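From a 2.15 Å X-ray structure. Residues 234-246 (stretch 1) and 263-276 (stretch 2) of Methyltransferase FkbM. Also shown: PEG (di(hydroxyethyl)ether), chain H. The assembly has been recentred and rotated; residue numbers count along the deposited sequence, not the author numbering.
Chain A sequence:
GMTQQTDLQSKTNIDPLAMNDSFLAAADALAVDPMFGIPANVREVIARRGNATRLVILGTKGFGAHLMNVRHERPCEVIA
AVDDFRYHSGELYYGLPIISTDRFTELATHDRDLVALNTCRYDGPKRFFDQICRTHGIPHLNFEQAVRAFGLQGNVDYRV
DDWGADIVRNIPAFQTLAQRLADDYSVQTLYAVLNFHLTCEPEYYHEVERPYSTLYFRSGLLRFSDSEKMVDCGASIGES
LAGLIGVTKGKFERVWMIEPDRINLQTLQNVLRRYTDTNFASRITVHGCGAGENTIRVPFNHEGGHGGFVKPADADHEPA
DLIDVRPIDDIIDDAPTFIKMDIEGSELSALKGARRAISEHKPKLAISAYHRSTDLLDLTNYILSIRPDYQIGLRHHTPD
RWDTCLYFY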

# COMPACT_ATOMS: atom_id res chain seq x y z
N GLY A 234 -17.13 -19.90 -19.45
CA GLY A 234 -17.13 -18.70 -18.61
C GLY A 234 -15.67 -18.48 -18.19
O GLY A 234 -15.35 -18.46 -17.01
N ALA A 235 -14.79 -18.33 -19.18
CA ALA A 235 -13.33 -18.23 -18.94
C ALA A 235 -12.84 -16.97 -18.22
O ALA A 235 -11.75 -16.99 -17.69
CB ALA A 235 -12.55 -18.45 -20.21
N SER A 236 -13.69 -15.93 -18.18
CA SER A 236 -13.46 -14.63 -17.52
C SER A 236 -12.09 -14.02 -17.77
O SER A 236 -11.83 -13.53 -18.87
CB SER A 236 -13.74 -14.73 -16.00
OG SER A 236 -15.07 -15.13 -15.82
N ILE A 237 -11.21 -14.13 -16.78
CA ILE A 237 -9.91 -13.51 -16.82
C ILE A 237 -8.79 -14.55 -16.90
O ILE A 237 -7.62 -14.21 -16.75
CB ILE A 237 -9.77 -12.48 -15.63
CG1 ILE A 237 -9.76 -13.16 -14.27
CG2 ILE A 237 -10.94 -11.51 -15.67
CD1 ILE A 237 -9.49 -12.19 -13.14
N GLY A 238 -9.16 -15.82 -17.16
CA GLY A 238 -8.19 -16.87 -17.42
C GLY A 238 -7.65 -17.68 -16.27
O GLY A 238 -6.72 -18.45 -16.47
N GLU A 239 -8.25 -17.54 -15.09
CA GLU A 239 -7.82 -18.23 -13.90
C GLU A 239 -7.93 -19.72 -14.03
O GLU A 239 -7.08 -20.42 -13.52
CB GLU A 239 -8.64 -17.83 -12.66
CG GLU A 239 -8.51 -16.41 -12.14
CD GLU A 239 -9.63 -16.12 -11.13
OE1 GLU A 239 -10.81 -16.11 -11.56
OE2 GLU A 239 -9.32 -15.87 -9.92
N SER A 240 -8.98 -20.24 -14.67
CA SER A 240 -9.09 -21.71 -14.78
C SER A 240 -7.99 -22.27 -15.70
O SER A 240 -7.60 -23.41 -15.53
CB SER A 240 -10.47 -22.18 -15.23
OG SER A 240 -11.50 -21.46 -14.59
N LEU A 241 -7.53 -21.50 -16.68
CA LEU A 241 -6.45 -21.93 -17.55
C LEU A 241 -5.19 -21.98 -16.71
O LEU A 241 -4.40 -22.94 -16.79
CB LEU A 241 -6.29 -21.00 -18.77
CG LEU A 241 -4.93 -21.08 -19.52
CD1 LEU A 241 -4.69 -22.43 -20.18
CD2 LEU A 241 -4.78 -20.00 -20.55
N ALA A 242 -4.98 -20.94 -15.90
CA ALA A 242 -3.82 -20.92 -15.01
C ALA A 242 -3.84 -22.08 -14.05
O ALA A 242 -2.80 -22.66 -13.77
CB ALA A 242 -3.76 -19.60 -14.24
N GLY A 243 -5.03 -22.46 -13.56
CA GLY A 243 -5.14 -23.58 -12.62
C GLY A 243 -4.90 -24.92 -13.29
O GLY A 243 -4.26 -25.79 -12.71
N LEU A 244 -5.41 -25.10 -14.51
CA LEU A 244 -5.14 -26.36 -15.22
C LEU A 244 -3.62 -26.46 -15.47
O LEU A 244 -3.00 -27.50 -15.24
CB LEU A 244 -5.92 -26.48 -16.53
CG LEU A 244 -5.66 -27.76 -17.36
CD1 LEU A 244 -6.21 -29.01 -16.71
CD2 LEU A 244 -6.26 -27.70 -18.76
N ILE A 245 -3.02 -25.37 -15.94
CA ILE A 245 -1.57 -25.35 -16.17
C ILE A 245 -0.82 -25.78 -14.90
O ILE A 245 0.07 -26.63 -14.96
CB ILE A 245 -1.08 -23.96 -16.63
CG1 ILE A 245 -1.60 -23.64 -18.03
CG2 ILE A 245 0.47 -23.91 -16.64
CD1 ILE A 245 -1.50 -22.17 -18.43
N GLY A 246 -1.19 -25.19 -13.77
CA GLY A 246 -0.52 -25.48 -12.50
C GLY A 246 -0.61 -26.93 -12.07
O GLY A 246 0.42 -27.57 -11.81
N ILE A 263 -14.87 -7.02 -22.43
CA ILE A 263 -13.75 -6.58 -21.58
C ILE A 263 -12.95 -7.80 -21.10
O ILE A 263 -11.75 -7.74 -21.00
CB ILE A 263 -14.24 -5.74 -20.41
CG1 ILE A 263 -14.86 -4.44 -20.93
CG2 ILE A 263 -13.07 -5.40 -19.45
CD1 ILE A 263 -15.59 -3.66 -19.86
N ASN A 264 -13.63 -8.90 -20.82
CA ASN A 264 -12.97 -10.14 -20.42
C ASN A 264 -12.15 -10.71 -21.58
O ASN A 264 -11.05 -11.19 -21.37
CB ASN A 264 -13.99 -11.16 -19.92
CG ASN A 264 -14.46 -10.86 -18.52
OD1 ASN A 264 -13.79 -10.15 -17.78
ND2 ASN A 264 -15.60 -11.44 -18.14
N LEU A 265 -12.69 -10.64 -22.79
CA LEU A 265 -11.98 -11.08 -23.98
C LEU A 265 -10.68 -10.24 -24.20
O LEU A 265 -9.69 -10.78 -24.67
CB LEU A 265 -12.88 -11.05 -25.18
CG LEU A 265 -13.96 -12.12 -25.29
CD1 LEU A 265 -14.94 -11.76 -26.38
CD2 LEU A 265 -13.33 -13.46 -25.59
N GLN A 266 -10.69 -8.95 -23.88
CA GLN A 266 -9.45 -8.13 -23.94
C GLN A 266 -8.39 -8.70 -22.97
O GLN A 266 -7.25 -8.85 -23.31
CB GLN A 266 -9.73 -6.66 -23.62
CG GLN A 266 -10.60 -5.94 -24.67
CD GLN A 266 -11.01 -4.53 -24.24
OE1 GLN A 266 -10.26 -3.83 -23.57
NE2 GLN A 266 -12.21 -4.11 -24.66
N THR A 267 -8.83 -9.02 -21.76
CA THR A 267 -8.00 -9.59 -20.72
C THR A 267 -7.42 -10.94 -21.11
O THR A 267 -6.26 -11.24 -20.82
CB THR A 267 -8.81 -9.71 -19.41
OG1 THR A 267 -9.17 -8.40 -18.97
CG2 THR A 267 -8.02 -10.42 -18.29
N LEU A 268 -8.22 -11.77 -21.76
CA LEU A 268 -7.76 -13.08 -22.20
C LEU A 268 -6.73 -12.98 -23.27
O LEU A 268 -5.93 -13.90 -23.40
CB LEU A 268 -8.91 -13.95 -22.71
CG LEU A 268 -9.84 -14.37 -21.59
CD1 LEU A 268 -11.02 -15.10 -22.23
CD2 LEU A 268 -9.12 -15.24 -20.57
N GLN A 269 -6.74 -11.90 -24.07
CA GLN A 269 -5.66 -11.72 -25.04
C GLN A 269 -4.33 -11.45 -24.30
O GLN A 269 -3.27 -11.83 -24.79
CB GLN A 269 -5.99 -10.64 -26.06
CG GLN A 269 -7.11 -11.02 -26.99
CD GLN A 269 -6.77 -12.21 -27.85
OE1 GLN A 269 -5.80 -12.19 -28.59
NE2 GLN A 269 -7.60 -13.25 -27.79
N ASN A 270 -4.41 -10.81 -23.14
CA ASN A 270 -3.23 -10.57 -22.30
C ASN A 270 -2.77 -11.89 -21.68
O ASN A 270 -1.57 -12.19 -21.63
CB ASN A 270 -3.54 -9.61 -21.15
CG ASN A 270 -3.96 -8.23 -21.59
OD1 ASN A 270 -3.63 -7.75 -22.68
ND2 ASN A 270 -4.67 -7.57 -20.70
N VAL A 271 -3.73 -12.67 -21.19
CA VAL A 271 -3.44 -14.00 -20.65
C VAL A 271 -2.79 -14.88 -21.71
O VAL A 271 -1.81 -15.56 -21.43
CB VAL A 271 -4.73 -14.68 -20.11
CG1 VAL A 271 -4.49 -16.18 -19.75
CG2 VAL A 271 -5.25 -13.91 -18.91
N LEU A 272 -3.30 -14.87 -22.95
CA LEU A 272 -2.69 -15.71 -24.00
C LEU A 272 -1.22 -15.30 -24.28
O LEU A 272 -0.38 -16.16 -24.62
CB LEU A 272 -3.49 -15.69 -25.31
CG LEU A 272 -4.96 -16.17 -25.41
CD1 LEU A 272 -5.34 -16.22 -26.91
CD2 LEU A 272 -5.23 -17.52 -24.77
N ARG A 273 -0.92 -14.00 -24.16
CA ARG A 273 0.45 -13.50 -24.40
C ARG A 273 1.42 -13.95 -23.32
O ARG A 273 2.61 -14.00 -23.57
CB ARG A 273 0.51 -11.97 -24.47
CG ARG A 273 0.04 -11.39 -25.75
CD ARG A 273 0.05 -9.84 -25.72
NE ARG A 273 -0.99 -9.37 -26.63
CZ ARG A 273 -2.15 -8.81 -26.29
NH1 ARG A 273 -2.47 -8.53 -25.05
NH2 ARG A 273 -3.00 -8.47 -27.24
N ARG A 274 0.95 -14.25 -22.11
CA ARG A 274 1.90 -14.69 -21.12
C ARG A 274 2.38 -16.12 -21.40
O ARG A 274 3.39 -16.54 -20.88
CB ARG A 274 1.43 -14.42 -19.67
CG ARG A 274 0.29 -15.15 -19.15
CD ARG A 274 0.08 -14.82 -17.65
NE ARG A 274 -0.49 -13.48 -17.48
CZ ARG A 274 -1.72 -13.20 -17.04
NH1 ARG A 274 -2.56 -14.15 -16.62
NH2 ARG A 274 -2.12 -11.93 -16.97
N TYR A 275 1.71 -16.83 -22.31
CA TYR A 275 2.06 -18.20 -22.64
C TYR A 275 2.54 -18.40 -24.04
O TYR A 275 2.76 -19.53 -24.44
CB TYR A 275 0.85 -19.08 -22.41
CG TYR A 275 0.33 -19.00 -21.01
CD1 TYR A 275 1.12 -19.38 -19.93
CD2 TYR A 275 -0.97 -18.60 -20.75
CE1 TYR A 275 0.64 -19.31 -18.62
CE2 TYR A 275 -1.46 -18.53 -19.45
CZ TYR A 275 -0.67 -18.89 -18.39
OH TYR A 275 -1.18 -18.83 -17.10
N THR A 276 2.80 -17.31 -24.75
CA THR A 276 3.19 -17.39 -26.14
C THR A 276 4.42 -18.29 -26.47
O THR A 276 4.45 -18.93 -27.50
CB THR A 276 3.28 -15.95 -26.77
OG1 THR A 276 3.72 -16.07 -28.11
CG2 THR A 276 4.27 -15.08 -26.06
C1 PEG H . -5.84 -18.21 -10.59
O1 PEG H . -6.10 -19.58 -10.97
C2 PEG H . -4.85 -17.43 -11.47
O2 PEG H . -5.42 -16.51 -12.40
C3 PEG H . -4.46 -15.99 -13.35
C4 PEG H . -5.17 -15.01 -14.29
O4 PEG H . -5.21 -15.48 -15.65
O HOH W 1 -16.06 -12.34 -15.35

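A turn and helix (residues 234-246) of methyltransferase FkbM pack against a second stretch (263-276), a helix running into the turn that carries Tyr275. In the backbone, a type II' turn from Ala235 to Gly238, closed by the hydrogen bond from Gly238 N to Ala235 O (2.9 Å), leads into the helix that starts at Glu239, with Gly238 as its N-cap. The turn lies against the first part of stretch 2, where the CA atoms of Ser236 and Asn264 are 5.4 Å apart; farther along, Leu241, Ala242 and Ile245 meet Val271 and Tyr275. The fit is close at glycine: Gly238 N sits 3.5 Å from Leu268 CD2, and an ideal CB on Gly238 would come within 3.0 Å of Val271 CG1, a clash; the backbone angles independently call for glycine. Among the apolar contacts, the CA-to-CB bond of Leu268 points sideways, but the end of its side chain comes nearer the turn, with CD1 4.2 Å from Ala235 CB. Leu241 CD2 touches both Val271 CG1 (3.9 Å) and Tyr275 CE2 (3.8 Å), while Ile237 CB rests 3.8 Å from Thr267 CG2. Ile245 CD1 lies over one face of the Tyr275 ring, 3.7 Å from its centroid and 25° off the normal, a CH-pi contact in which a methyl packs on the pi face, chiefly through dispersion. No direct hydrogen bond joins the stretches, and mediators supply the polar connections. Water 1 donates to Ser236 OG and accepts from Asn264 ND2, each at 3.0 Å, bridging two side chains whose own closest atoms, Ser236 CB and Asn264 ND2, stay 4.3 Å apart. The PEG, probably from the crystallisation liquor, donates from O4 to Ile237 O (2.9 Å) and accepts a weak hydrogen bond at O4 from Arg274 NH1 (3.1 Å, 125°), near the guanidinium plane; its other end donates from O1 to Glu239 O (2.9 Å).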